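NAD_Gly3P_dh, NAD-dependent glycerol-3-phosphate dehydrogenase (Streptosporangium roseum, PDB 5OCM) probably reduces imines to amines with NADPH, as an oxidoreductase of the HIBADH-related family. Local coordinates at residues Arg2-Thr7 and Gly26-Val31; Gly12-Ala17 and Ala121-Val126; Thr241-Ile246 and Leu261-Ala266. All blocks are in the same frame, centred on the assembly; numbering follows the deposited sequence.

How the contacts relate
The chain has an N-terminal NADP-binding domain of Rossmann type and a helical C-terminal domain. Contacts 1 and 2 lie in the first, contact 3 in the second. Contact 1 pairs strands 6-9 and 29-32. Helix 13-24 connects those strands. Its start, with Gly12 before it, gives contact 2 its first segment, so the segments of contacts 1 and 2 alternate along the chain. Their centres are about 18 Å apart. Contact 3 comes later and joins helices 235-252 and 257-271. Its centre is about 36 Å from that of contact 2 and about 53 Å from that of contact 1. In the dimer, the ligand beside contact 2 is hydrogen-bonded to Thr241 of the second subunit, so each active site draws on both chains.

Contact 1: Arg2-Thr7 and Gly26-Val31; sequences RDTDVT and GHATTV
Thr4 and Thr30 meet hydroxyl to hydroxyl, their side chains crossing at about a right angle. Thr4 OG1 lies 2.7 Å from Thr30 OG1, a hydrogen bond. The Thr4 hydroxyl sits between its own backbone N and carbonyl carbon (chi1 49°). Ser60 OG is a second partner of Thr4 OG1. A water bridges Thr30 OG1 to Arg2 O, so the Thr30 hydroxyl is gripped from two sides. Thr7 stands alongside Thr30 and points the same way, with Thr7 OG1 3.7 Å from Thr30 CB. Thr7 OG1 bonds to Ser60 and Ala56 O. Val6 and Thr29 make a similar side-by-side pair, but on the opposite face of the sheet. Thr29 OG1 turns back to bond His27 O at 2.9 Å.

Asp5 lies at the strand entrance. Asp5 OD2 takes the amide of Ala28 N at 2.9 Å, met from above the carboxylate plane. Ala28 O in turn accepts two amides. Asp5 N lies 2.8 Å from Ala28 O, above the carbonyl plane; Val6 N lies 3.1 Å from Ala28 O, nearly along the C=O axis. The parallel ladder then continues with Thr30 N to Val6 O at 3.0 Å.

These strands are the two ends of a beta-alpha-beta crossover. Helix 13-24 packs Phe22 on Val6 and Thr29, while strands 62-65 and 48-49 flank the pair in the sheet.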
loop_
_atom_site.group_PDB
_atom_site.type_symbol
_atom_site.label_atom_id
_atom_site.label_comp_id
_atom_site.label_asym_id
_atom_site.label_seq_id
_atom_site.Cartn_x
_atom_site.Cartn_y
_atom_site.Cartn_z
ATOM N N ARG A 2 45.858 0.992 -3.876
ATOM C CA ARG A 2 45.173 1.432 -5.160
ATOM C C ARG A 2 44.303 2.699 -4.906
ATOM O O ARG A 2 43.518 2.719 -3.969
ATOM C CB ARG A 2 44.309 0.283 -5.758
ATOM N N ASP A 3 44.312 3.665 -5.799
ATOM C CA ASP A 3 43.348 4.814 -5.740
ATOM C C ASP A 3 42.065 4.362 -6.449
ATOM O O ASP A 3 42.141 3.765 -7.516
ATOM C CB ASP A 3 43.855 6.032 -6.492
ATOM C CG ASP A 3 45.043 6.694 -5.851
ATOM O OD1 ASP A 3 45.147 6.698 -4.609
ATOM O OD2 ASP A 3 45.846 7.265 -6.630
ATOM N N THR A 4 40.919 4.622 -5.833
ATOM C CA THR A 4 39.662 4.184 -6.360
ATOM C C THR A 4 38.700 5.358 -6.388
ATOM O O THR A 4 38.982 6.400 -5.880
ATOM C CB THR A 4 39.099 2.976 -5.556
ATOM O OG1 THR A 4 39.137 3.232 -4.144
ATOM C CG2 THR A 4 39.895 1.710 -5.817
ATOM N N ASP A 5 37.558 5.165 -7.016
ATOM C CA ASP A 5 36.556 6.220 -7.194
ATOM C C ASP A 5 35.583 6.305 -6.018
ATOM O O ASP A 5 35.094 7.378 -5.704
ATOM C CB ASP A 5 35.749 5.952 -8.479
ATOM C CG ASP A 5 36.611 5.925 -9.718
ATOM O OD1 ASP A 5 37.447 6.789 -9.876
ATOM O OD2 ASP A 5 36.458 5.017 -10.524
ATOM N N VAL A 6 35.292 5.147 -5.400
ATOM C CA VAL A 6 34.298 5.060 -4.351
ATOM C C VAL A 6 34.660 3.943 -3.379
ATOM O O VAL A 6 35.179 2.924 -3.777
ATOM C CB VAL A 6 32.858 4.936 -4.946
ATOM C CG1 VAL A 6 32.723 3.689 -5.694
ATOM C CG2 VAL A 6 31.809 4.958 -3.851
ATOM N N THR A 7 34.461 4.200 -2.096
ATOM C CA THR A 7 34.614 3.250 -0.996
ATOM C C THR A 7 33.231 2.928 -0.390
ATOM O O THR A 7 32.424 3.836 -0.205
ATOM C CB THR A 7 35.553 3.806 0.083
ATOM O OG1 THR A 7 36.902 3.812 -0.462
ATOM C CG2 THR A 7 35.524 2.948 1.340
ATOM N N GLY A 26 31.332 0.448 -13.652
ATOM C CA GLY A 26 32.705 0.697 -14.069
ATOM C C GLY A 26 33.481 1.494 -13.063
ATOM O O GLY A 26 34.586 1.879 -13.356
ATOM N N HIS A 27 32.930 1.787 -11.894
ATOM C CA HIS A 27 33.682 2.590 -10.901
ATOM C C HIS A 27 34.717 1.716 -10.177
ATOM O O HIS A 27 34.413 0.604 -9.743
ATOM C CB HIS A 27 32.754 3.211 -9.866
ATOM C CG HIS A 27 31.732 4.105 -10.465
ATOM N ND1 HIS A 27 32.040 5.348 -10.971
ATOM C CD2 HIS A 27 30.400 3.930 -10.654
ATOM C CE1 HIS A 27 30.934 5.894 -11.470
ATOM N NE2 HIS A 27 29.929 5.047 -11.290
ATOM N N ALA A 28 35.933 2.217 -10.024
ATOM C CA ALA A 28 36.904 1.573 -9.163
ATOM C C ALA A 28 36.420 1.658 -7.723
ATOM O O ALA A 28 36.168 2.769 -7.235
ATOM C CB ALA A 28 38.277 2.210 -9.316
ATOM N N THR A 29 36.305 0.516 -7.080
ATOM C CA THR A 29 35.623 0.406 -5.811
ATOM C C THR A 29 36.476 -0.306 -4.779
ATOM O O THR A 29 36.929 -1.438 -4.992
ATOM C CB THR A 29 34.264 -0.338 -5.987
ATOM O OG1 THR A 29 33.507 0.325 -6.986
ATOM C CG2 THR A 29 33.511 -0.345 -4.726
ATOM N N THR A 30 36.677 0.347 -3.636
ATOM C CA THR A 30 37.302 -0.253 -2.463
ATOM C C THR A 30 36.211 -0.589 -1.432
ATOM O O THR A 30 35.261 0.187 -1.225
ATOM C CB THR A 30 38.327 0.684 -1.830
ATOM O OG1 THR A 30 39.405 0.899 -2.775
ATOM C CG2 THR A 30 38.902 0.134 -0.547
ATOM N N VAL A 31 36.295 -1.771 -0.828
ATOM C CA VAL A 31 35.364 -2.205 0.171
ATOM C C VAL A 31 36.005 -2.625 1.485
ATOM O O VAL A 31 37.153 -3.033 1.527
ATOM C CB VAL A 31 34.490 -3.372 -0.356
ATOM C CG1 VAL A 31 33.787 -2.973 -1.658
ATOM C CG2 VAL A 31 35.298 -4.617 -0.559
HETATM O O HOH W 1 42.144 0.786 -2.583
#

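Contact 2: Gly12-Ala17 and Ala121-Val126; sequences GLMGQA and AIPQVV. With NAP (NADP nicotinamide-adenine-dinucleotide phosphate), chain G; 9RH (2,2,2-trifluoromethyl acetophenone hydrate), chain X.
The nicotinamide ring of NADP is sandwiched between Met14 and the trifluoroacetophenone hydrate. Met14 CE stands over one face, 3.4 Å from NAP C4N. The trifluoromethyl group lies over the other face; the phenyl ring lies on that side too, displaced beyond the C4N edge. Ala121 O sits beyond the C4N corner, 3.3 Å from NAP C4N. Pro123 CD borders the carboxamide, 3.2 Å from NAP O7N. Ile122 CG2 meets the ligand phenyl at its rim.

Met14 CG is anti to the backbone N (chi1 -179°), and two bends bring the methyl against the ring face. Met14 CE also lies 3.9 Å from Pro123 CD. The Met14 side chain crosses Val126 obliquely, with Met14 SD 3.7 Å from Val126 CG2. An alanine here removes the methyl from this face and the sulfur from Val126, and would probably leave the nicotinamide less firmly positioned. Ala17 CB meets Pro123 CB at 3.7 Å.

The helix start grips the pyrophosphate through Leu13 N to NAP O1A (3.1 Å) and Met14 N to NAP O2N (2.9 Å). Gly12 and Gly15 fit the Rossmann GxGxxG pattern. Helix 13-24 faces the loop between strands 113-120 and 131-136, with Ile119 of strand 113-120 touching Met14 and Val126.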
loop_
_atom_site.group_PDB
_atom_site.type_symbol
_atom_site.label_atom_id
_atom_site.label_comp_id
_atom_site.label_asym_id
_atom_site.label_seq_id
_atom_site.Cartn_x
_atom_site.Cartn_y
_atom_site.Cartn_z
ATOM N N GLY A 12 27.025 -5.852 4.536
ATOM C CA GLY A 12 25.820 -6.675 4.757
ATOM C C GLY A 12 25.106 -6.932 3.466
ATOM O O GLY A 12 25.644 -6.715 2.381
ATOM N N LEU A 13 23.862 -7.423 3.547
ATOM C CA LEU A 13 23.080 -7.677 2.333
ATOM C C LEU A 13 23.018 -6.412 1.474
ATOM O O LEU A 13 23.131 -6.472 0.259
ATOM C CB LEU A 13 21.641 -8.067 2.702
ATOM C CG LEU A 13 21.497 -9.385 3.436
ATOM C CD1 LEU A 13 20.008 -9.671 3.613
ATOM C CD2 LEU A 13 22.101 -10.572 2.685
ATOM N N MET A 14 22.845 -5.253 2.107
ATOM C CA MET A 14 22.698 -4.037 1.335
ATOM C C MET A 14 24.034 -3.472 0.867
ATOM O O MET A 14 24.201 -3.093 -0.297
ATOM C CB MET A 14 21.873 -3.003 2.097
ATOM C CG MET A 14 21.678 -1.719 1.333
ATOM S SD MET A 14 20.978 -1.828 -0.361
ATOM C CE MET A 14 19.268 -2.130 0.115
ATOM N N GLY A 15 25.004 -3.400 1.775
ATOM C CA GLY A 15 26.343 -2.964 1.368
ATOM C C GLY A 15 26.923 -3.752 0.223
ATOM O O GLY A 15 27.576 -3.195 -0.655
ATOM N N GLN A 16 26.701 -5.041 0.207
ATOM C CA GLN A 16 27.168 -5.864 -0.913
ATOM C C GLN A 16 26.553 -5.415 -2.230
ATOM O O GLN A 16 27.255 -5.377 -3.269
ATOM C CB GLN A 16 26.846 -7.374 -0.696
ATOM C CG GLN A 16 27.386 -7.912 0.538
ATOM C CD GLN A 16 27.965 -9.126 0.580
ATOM O OE1 GLN A 16 29.176 -9.166 0.727
ATOM N NE2 GLN A 16 27.203 -10.160 0.268
ATOM N N ALA A 17 25.250 -5.102 -2.207
ATOM C CA ALA A 17 24.549 -4.656 -3.401
ATOM C C ALA A 17 25.054 -3.260 -3.838
ATOM O O ALA A 17 25.191 -2.976 -5.029
ATOM C CB ALA A 17 23.046 -4.614 -3.172
ATOM N N ALA A 121 14.761 0.881 -1.553
ATOM C CA ALA A 121 14.929 -0.266 -2.422
ATOM C C ALA A 121 15.481 -1.431 -1.652
ATOM O O ALA A 121 16.142 -1.255 -0.627
ATOM C CB ALA A 121 15.924 0.086 -3.564
ATOM N N ILE A 122 15.223 -2.618 -2.177
ATOM C CA ILE A 122 15.865 -3.834 -1.689
ATOM C C ILE A 122 17.196 -4.089 -2.466
ATOM O O ILE A 122 17.411 -3.540 -3.552
ATOM C CB ILE A 122 14.946 -5.081 -1.806
ATOM C CG1 ILE A 122 14.453 -5.269 -3.251
ATOM C CG2 ILE A 122 13.811 -4.968 -0.814
ATOM C CD1 ILE A 122 13.726 -6.603 -3.497
ATOM N N PRO A 123 18.054 -4.939 -1.909
ATOM C CA PRO A 123 19.393 -5.111 -2.528
ATOM C C PRO A 123 19.354 -5.546 -3.978
ATOM O O PRO A 123 20.129 -5.065 -4.783
ATOM C CB PRO A 123 20.031 -6.187 -1.643
ATOM C CG PRO A 123 19.437 -5.969 -0.308
ATOM C CD PRO A 123 17.972 -5.688 -0.625
ATOM N N GLN A 124 18.391 -6.407 -4.321
ATOM C CA GLN A 124 18.298 -6.896 -5.692
ATOM C C GLN A 124 17.864 -5.808 -6.699
ATOM O O GLN A 124 18.072 -5.966 -7.895
ATOM C CB GLN A 124 17.318 -8.078 -5.816
ATOM C CG GLN A 124 17.535 -9.260 -4.852
ATOM C CD GLN A 124 16.690 -9.130 -3.532
ATOM O OE1 GLN A 124 16.946 -8.243 -2.719
ATOM N NE2 GLN A 124 15.560 -10.005 -3.365
ATOM N N VAL A 125 17.232 -4.729 -6.255
ATOM C CA VAL A 125 16.806 -3.660 -7.116
ATOM C C VAL A 125 17.840 -2.537 -7.218
ATOM O O VAL A 125 17.878 -1.804 -8.216
ATOM C CB VAL A 125 15.386 -3.180 -6.652
ATOM C CG1 VAL A 125 14.948 -1.915 -7.344
ATOM C CG2 VAL A 125 14.378 -4.300 -6.857
ATOM N N VAL A 126 18.715 -2.436 -6.217
ATOM C CA VAL A 126 19.807 -1.477 -6.258
ATOM C C VAL A 126 20.610 -1.719 -7.552
ATOM O O VAL A 126 20.856 -2.857 -7.948
ATOM C CB VAL A 126 20.694 -1.595 -5.028
ATOM C CG1 VAL A 126 22.027 -0.889 -5.216
ATOM C CG2 VAL A 126 19.979 -1.055 -3.831
HETATM P PA NAP G . 22.986 -6.470 7.617
HETATM O O1A NAP G . 23.010 -7.584 6.572
HETATM O O2A NAP G . 22.525 -6.980 8.905
HETATM O O5B NAP G . 24.435 -5.729 7.767
HETATM C C5B NAP G . 24.731 -4.981 8.942
HETATM C C4B NAP G . 26.090 -4.396 8.640
HETATM O O4B NAP G . 26.494 -3.473 9.635
HETATM C C3B NAP G . 27.236 -5.448 8.505
HETATM O O3B NAP G . 28.170 -5.080 7.464
HETATM C C2B NAP G . 27.891 -5.345 9.898
HETATM O O2B NAP G . 29.230 -5.868 9.974
HETATM C C1B NAP G . 27.801 -3.861 10.131
HETATM N N9A NAP G . 27.951 -3.476 11.521
HETATM C C8A NAP G . 27.106 -3.657 12.541
HETATM N N7A NAP G . 27.590 -3.153 13.667
HETATM C C5A NAP G . 28.795 -2.637 13.355
HETATM C C6A NAP G . 29.843 -1.943 14.081
HETATM N N6A NAP G . 29.692 -1.695 15.440
HETATM N N1A NAP G . 30.988 -1.642 13.429
HETATM C C2A NAP G . 31.152 -1.883 12.110
HETATM N N3A NAP G . 30.219 -2.494 11.353
HETATM C C4A NAP G . 29.057 -2.859 11.949
HETATM O O3 NAP G . 22.018 -5.268 7.280
HETATM P PN NAP G . 21.682 -4.755 5.756
HETATM O O1N NAP G . 20.423 -5.378 5.309
HETATM O O2N NAP G . 22.971 -4.647 4.924
HETATM O O5D NAP G . 21.242 -3.281 6.252
HETATM C C5D NAP G . 22.254 -2.281 6.399
HETATM C C4D NAP G . 21.541 -0.949 6.507
HETATM O O4D NAP G . 20.792 -0.718 5.238
HETATM C C3D NAP G . 20.581 -0.922 7.713
HETATM O O3D NAP G . 20.578 0.378 8.332
HETATM C C2D NAP G . 19.244 -1.203 7.007
HETATM O O2D NAP G . 18.062 -0.760 7.693
HETATM C C1D NAP G . 19.475 -0.479 5.654
HETATM N N1N NAP G . 18.615 -0.956 4.589
HETATM C C2N NAP G . 18.603 -2.227 4.241
HETATM C C3N NAP G . 17.744 -2.690 3.227
HETATM C C7N NAP G . 17.627 -4.115 2.839
HETATM O O7N NAP G . 16.710 -4.371 2.028
HETATM N N7N NAP G . 18.428 -5.012 3.343
HETATM C C4N NAP G . 16.938 -1.768 2.537
HETATM C C5N NAP G . 17.067 -0.423 2.867
HETATM C C6N NAP G . 17.918 -0.062 3.897
HETATM P P2B NAP G . 29.450 -7.434 10.250
HETATM O O1X NAP G . 29.284 -8.099 8.924
HETATM O O2X NAP G . 30.815 -7.389 10.848
HETATM O O3X NAP G . 28.471 -7.775 11.376
HETATM O O1 9RH X . 13.751 -3.542 6.555
HETATM C C1 9RH X . 13.830 -2.244 6.041
HETATM O O2 9RH X . 13.009 -1.316 6.687
HETATM C C2 9RH X . 13.650 -2.240 4.531
HETATM C C3 9RH X . 13.317 -3.406 3.858
HETATM C C4 9RH X . 13.032 -3.382 2.506
HETATM C C5 9RH X . 13.115 -2.207 1.800
HETATM C C6 9RH X . 13.462 -1.054 2.450
HETATM C C7 9RH X . 13.720 -1.058 3.814
HETATM C C8 9RH X . 15.230 -1.867 6.420
HETATM F F1 9RH X . 15.363 -1.980 7.740
HETATM F F2 9RH X . 15.538 -0.601 6.014
HETATM F F3 9RH X . 16.024 -2.738 5.825
#

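Contact 3: Thr241-Ile246 and Leu261-Ala266; sequences TVDHLI and LVRTLA. With 9RH (2,2,2-trifluoromethyl acetophenone hydrate), chain H.
Val262 opens the contact on helix 257-271. Its CG1 branch is anti to the backbone N and meets Val242 obliquely, with Val262 CG1 3.8 Å from Val242 CG2. Arg263 follows and carries the largest share of the contact. Its CB rests against two apolar side chains: Arg263 CB is 3.9 Å from Val242 CG1 and 4.1 Å from Ile246 CD1. Arg263 CG is anti to its backbone N (chi1 -173°), and a bend at the next bond turns the chain to Asp243.

There the guanidinium grips the carboxylate side-on in a bidentate salt bridge. Arg263 NE bonds Asp243 OD1 at 2.9 Å, and Arg263 NH2 bonds Asp243 OD2 at 2.7 Å. The two planes are 48° apart, and both nitrogens come from above the carboxylate plane. Arg263 NH1 makes a second salt bridge to Asp267. The two carboxylates probably balance its charge and fix the rotation of the guanidinium.

The two helices form an antiparallel helical hairpin in the C-terminal domain. The axes of segments 241-246 and 261-266 approach to 10.0 Å, with 154° between their N-to-C directions.

One turn on, Ala266 packs on Val239 of helix 235-252. That helix also serves the active site. Thr241 OG1 accepts a hydrogen bond from O2 of the bound trifluoroacetophenone hydrate at 2.8 Å, and Trp178 of the second subunit packs on Thr241 and Val242.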
loop_
_atom_site.group_PDB
_atom_site.type_symbol
_atom_site.label_atom_id
_atom_site.label_comp_id
_atom_site.label_asym_id
_atom_site.label_seq_id
_atom_site.Cartn_x
_atom_site.Cartn_y
_atom_site.Cartn_z
ATOM N N THR A 241 -17.784 -1.609 5.552
ATOM C CA THR A 241 -16.896 -2.631 4.931
ATOM C C THR A 241 -15.800 -3.103 5.866
ATOM O O THR A 241 -15.388 -4.252 5.752
ATOM C CB THR A 241 -16.328 -2.195 3.553
ATOM O OG1 THR A 241 -15.830 -0.842 3.623
ATOM C CG2 THR A 241 -17.399 -2.253 2.512
ATOM N N VAL A 242 -15.318 -2.258 6.785
ATOM C CA VAL A 242 -14.366 -2.728 7.773
ATOM C C VAL A 242 -15.013 -3.855 8.573
ATOM O O VAL A 242 -14.372 -4.901 8.852
ATOM C CB VAL A 242 -13.862 -1.633 8.720
ATOM C CG1 VAL A 242 -12.920 -2.220 9.758
ATOM C CG2 VAL A 242 -13.161 -0.508 7.913
ATOM N N ASP A 243 -16.288 -3.671 8.932
ATOM C CA ASP A 243 -16.997 -4.755 9.639
ATOM C C ASP A 243 -17.135 -6.019 8.815
ATOM O O ASP A 243 -17.049 -7.119 9.392
ATOM C CB ASP A 243 -18.364 -4.279 10.133
ATOM C CG ASP A 243 -18.229 -3.389 11.365
ATOM O OD1 ASP A 243 -17.121 -3.290 12.012
ATOM O OD2 ASP A 243 -19.264 -2.873 11.799
ATOM N N HIS A 244 -17.371 -5.902 7.524
ATOM C CA HIS A 244 -17.424 -7.098 6.682
ATOM C C HIS A 244 -16.081 -7.846 6.761
ATOM O O HIS A 244 -16.056 -9.074 6.839
ATOM C CB HIS A 244 -17.760 -6.775 5.222
ATOM C CG HIS A 244 -19.084 -6.128 5.051
ATOM N ND1 HIS A 244 -19.358 -5.204 4.070
ATOM C CD2 HIS A 244 -20.228 -6.281 5.754
ATOM C CE1 HIS A 244 -20.622 -4.809 4.183
ATOM N NE2 HIS A 244 -21.170 -5.458 5.186
ATOM N N LEU A 245 -14.966 -7.091 6.705
ATOM C CA LEU A 245 -13.644 -7.739 6.792
ATOM C C LEU A 245 -13.443 -8.430 8.138
ATOM O O LEU A 245 -12.954 -9.547 8.183
ATOM C CB LEU A 245 -12.515 -6.720 6.507
ATOM C CG LEU A 245 -11.083 -7.214 6.694
ATOM C CD1 LEU A 245 -10.796 -8.456 5.858
ATOM C CD2 LEU A 245 -10.133 -6.075 6.357
ATOM N N ILE A 246 -13.847 -7.774 9.221
ATOM C CA ILE A 246 -13.760 -8.392 10.550
ATOM C C ILE A 246 -14.598 -9.665 10.591
ATOM O O ILE A 246 -14.093 -10.722 11.013
ATOM C CB ILE A 246 -14.189 -7.405 11.646
ATOM C CG1 ILE A 246 -13.117 -6.307 11.747
ATOM C CG2 ILE A 246 -14.300 -8.143 12.983
ATOM C CD1 ILE A 246 -13.499 -5.120 12.614
ATOM N N LEU A 261 -7.842 -2.619 14.564
ATOM C CA LEU A 261 -7.215 -1.293 14.754
ATOM C C LEU A 261 -7.777 -0.272 13.759
ATOM O O LEU A 261 -8.016 0.889 14.123
ATOM C CB LEU A 261 -5.683 -1.338 14.705
ATOM C CG LEU A 261 -4.967 0.005 14.915
ATOM C CD1 LEU A 261 -5.364 0.686 16.247
ATOM C CD2 LEU A 261 -3.471 -0.144 14.842
ATOM N N VAL A 262 -8.031 -0.705 12.519
ATOM C CA VAL A 262 -8.658 0.170 11.499
ATOM C C VAL A 262 -10.007 0.672 12.049
ATOM O O VAL A 262 -10.309 1.884 11.969
ATOM C CB VAL A 262 -8.828 -0.559 10.150
ATOM C CG1 VAL A 262 -9.685 0.238 9.167
ATOM C CG2 VAL A 262 -7.446 -0.912 9.551
ATOM N N ARG A 263 -10.798 -0.244 12.595
ATOM C CA ARG A 263 -12.127 0.103 13.155
ATOM C C ARG A 263 -12.004 1.035 14.362
ATOM O O ARG A 263 -12.719 2.040 14.438
ATOM C CB ARG A 263 -12.866 -1.214 13.511
ATOM C CG ARG A 263 -14.282 -1.179 13.957
ATOM C CD ARG A 263 -15.192 -0.212 13.305
ATOM N NE ARG A 263 -16.597 -0.781 13.326
ATOM C CZ ARG A 263 -17.723 -0.046 13.482
ATOM N NH1 ARG A 263 -17.670 1.281 13.629
ATOM N NH2 ARG A 263 -18.877 -0.647 13.354
ATOM N N THR A 264 -11.067 0.752 15.255
ATOM C CA THR A 264 -10.827 1.590 16.432
ATOM C C THR A 264 -10.502 3.011 16.030
ATOM O O THR A 264 -11.010 3.979 16.621
ATOM C CB THR A 264 -9.686 0.992 17.277
ATOM O OG1 THR A 264 -10.174 -0.245 17.804
ATOM C CG2 THR A 264 -9.207 1.894 18.383
ATOM N N LEU A 265 -9.613 3.162 15.059
ATOM C CA LEU A 265 -9.203 4.504 14.651
ATOM C C LEU A 265 -10.365 5.204 13.973
ATOM O O LEU A 265 -10.606 6.403 14.258
ATOM C CB LEU A 265 -7.990 4.421 13.718
ATOM C CG LEU A 265 -6.664 4.039 14.352
ATOM C CD1 LEU A 265 -5.625 3.589 13.300
ATOM C CD2 LEU A 265 -6.042 5.148 15.169
ATOM N N ALA A 266 -11.084 4.512 13.085
ATOM C CA ALA A 266 -12.209 5.114 12.434
ATOM C C ALA A 266 -13.342 5.509 13.455
ATOM O O ALA A 266 -14.011 6.522 13.300
ATOM C CB ALA A 266 -12.761 4.218 11.364
HETATM O O1 9RH H . -15.384 2.466 1.585
HETATM C C1 9RH H . -15.268 1.331 0.698
HETATM O O2 9RH H . -14.637 0.223 1.290
HETATM C C2 9RH H . -14.522 1.685 -0.587
HETATM C C3 9RH H . -14.083 2.979 -0.793
HETATM C C4 9RH H . -13.293 3.285 -1.893
HETATM C C5 9RH H . -12.965 2.312 -2.807
HETATM C C6 9RH H . -13.425 1.017 -2.623
HETATM C C7 9RH H . -14.192 0.707 -1.508
HETATM C C8 9RH H . -16.687 0.977 0.364
HETATM F F1 9RH H . -17.385 0.775 1.494
HETATM F F2 9RH H . -16.764 -0.123 -0.436
HETATM F F3 9RH H . -17.194 2.007 -0.293
#